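Local coordinates for putative branched chain amino acid ABC transporter, periplasmic amino acid-binding protein (Brucella ovis, PDB 4XFK) that probably serves as the periplasmic substrate-binding component of an ABC-type amino-acid transport system, capturing branched-chain amino acids for uptake, at residues 140-143 with 144-147. The protein carries 1 engineered substitution. Residues are numbered along the deposited sequence; the frame is centred on the assembly and turned at random. Where two conformers were deposited one is given.
Sequences IRFK and TVAQ. Engineered in segment 140-143: Arg141 (natural residue His).
Thr144 has its OG1 between the backbone N and the carbonyl carbon (chi1 61°), which turns the hydroxyl back over the preceding turn of alpha-helix 138-152 to meet the carbonyl of Ile140. The hydroxyl donates to Ile140 O at 2.7 Å from Thr144 OG1, while Thr144 N makes the regular i to i+4 bond to Ile140 O at 3.2 Å. Ile140 O thus accepts two hydrogen bonds, whose donors lie on opposite faces of the carbonyl plane. Thr144 OG1 is also hydrogen-bonded to Ser265 OG of strand 263-266, tying the helix to the mixed sheet of a periplasmic-binding-protein fold.

Phe142 and Val145 lie side by side, pointing the same way, and Phe142 CD1 lies 3.8 Å from Val145 CG1. Both touch Phe217 on strand 215-218, and Phe142 also packs on Val172 and Val176 of helix 167-184, evidence of a buried apolar helix face. The engineered Arg141 forms a salt bridge through NE with Glu118 OE1, while its NH1 hydrogen-bonds to Ser265 O. In one of two modelled conformers the Lys143 chain bends at chi3 and chi4, and NZ hydrogen-bonds to Ser385 O. At the far end Gln147 N meets Lys143 O at 2.9 Å, with an N-H...O angle of 165°.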
loop_
_atom_site.group_PDB
_atom_site.type_symbol
_atom_site.label_atom_id
_atom_site.label_comp_id
_atom_site.label_asym_id
_atom_site.label_seq_id
_atom_site.Cartn_x
_atom_site.Cartn_y
_atom_site.Cartn_z
ATOM N N ILE A 140 -7.287 -6.581 -4.634
ATOM C CA ILE A 140 -6.809 -5.849 -5.795
ATOM C C ILE A 140 -5.413 -6.335 -6.206
ATOM O O ILE A 140 -5.160 -6.585 -7.390
ATOM C CB ILE A 140 -6.784 -4.329 -5.520
ATOM C CG1 ILE A 140 -8.205 -3.808 -5.236
ATOM C CG2 ILE A 140 -6.125 -3.589 -6.676
ATOM C CD1 ILE A 140 -8.248 -2.364 -4.737
ATOM N N ARG A 141 -4.509 -6.465 -5.233
ATOM C CA ARG A 141 -3.149 -6.918 -5.523
ATOM C C ARG A 141 -3.141 -8.256 -6.261
ATOM O O ARG A 141 -2.473 -8.416 -7.290
ATOM C CB ARG A 141 -2.333 -7.084 -4.237
ATOM C CG ARG A 141 -1.946 -5.800 -3.519
ATOM C CD ARG A 141 -0.898 -4.979 -4.238
ATOM N NE ARG A 141 -0.432 -3.923 -3.344
ATOM C CZ ARG A 141 0.497 -3.024 -3.655
ATOM N NH1 ARG A 141 1.092 -3.054 -4.839
ATOM N NH2 ARG A 141 0.829 -2.088 -2.776
ATOM N N PHE A 142 -3.867 -9.232 -5.723
ATOM C CA PHE A 142 -3.675 -10.599 -6.189
ATOM C C PHE A 142 -4.540 -11.012 -7.360
ATOM O O PHE A 142 -4.134 -11.856 -8.150
ATOM C CB PHE A 142 -3.557 -11.588 -5.022
ATOM C CG PHE A 142 -2.248 -11.431 -4.326
ATOM C CD1 PHE A 142 -1.122 -12.099 -4.794
ATOM C CD2 PHE A 142 -2.099 -10.490 -3.313
ATOM C CE1 PHE A 142 0.116 -11.889 -4.218
ATOM C CE2 PHE A 142 -0.854 -10.266 -2.732
ATOM C CZ PHE A 142 0.254 -10.953 -3.196
ATOM N N LYS A 143 -5.686 -10.367 -7.533
ATOM C CA LYS A 143 -6.442 -10.504 -8.768
ATOM C C LYS A 143 -5.631 -9.928 -9.920
ATOM O O LYS A 143 -5.435 -10.573 -10.950
ATOM C CB LYS A 143 -7.767 -9.753 -8.673
ATOM C CG LYS A 143 -8.433 -9.556 -10.025
ATOM C CD LYS A 143 -9.589 -8.561 -9.967
ATOM C CE LYS A 143 -9.113 -7.107 -9.902
ATOM N NZ LYS A 143 -8.919 -6.615 -8.508
ATOM N N THR A 144 -5.147 -8.694 -9.746
ATOM C CA THR A 144 -4.431 -8.047 -10.844
ATOM C C THR A 144 -3.121 -8.742 -11.205
ATOM O O THR A 144 -2.825 -8.892 -12.390
ATOM C CB THR A 144 -4.210 -6.517 -10.647
ATOM O OG1 THR A 144 -3.434 -6.274 -9.468
ATOM C CG2 THR A 144 -5.537 -5.764 -10.550
ATOM N N VAL A 145 -2.341 -9.173 -10.213
ATOM C CA VAL A 145 -1.072 -9.810 -10.544
ATOM C C VAL A 145 -1.303 -11.108 -11.318
ATOM O O VAL A 145 -0.630 -11.378 -12.319
ATOM C CB VAL A 145 -0.136 -10.010 -9.309
ATOM C CG1 VAL A 145 -0.548 -11.210 -8.451
ATOM C CG2 VAL A 145 1.304 -10.134 -9.766
ATOM N N ALA A 146 -2.285 -11.896 -10.887
ATOM C CA ALA A 146 -2.553 -13.172 -11.538
ATOM C C ALA A 146 -3.176 -12.964 -12.925
ATOM O O ALA A 146 -2.770 -13.601 -13.903
ATOM C CB ALA A 146 -3.465 -14.031 -10.660
ATOM N N GLN A 147 -4.161 -12.075 -13.015
ATOM C CA GLN A 147 -4.802 -11.812 -14.299
ATOM C C GLN A 147 -3.823 -11.226 -15.317
ATOM O O GLN A 147 -3.868 -11.574 -16.496
ATOM C CB GLN A 147 -6.013 -10.899 -14.137
ATOM C CG GLN A 147 -6.810 -10.725 -15.417
ATOM C CD GLN A 147 -7.473 -12.009 -15.855
ATOM O OE1 GLN A 147 -8.079 -12.715 -15.046
ATOM N NE2 GLN A 147 -7.350 -12.330 -17.136
#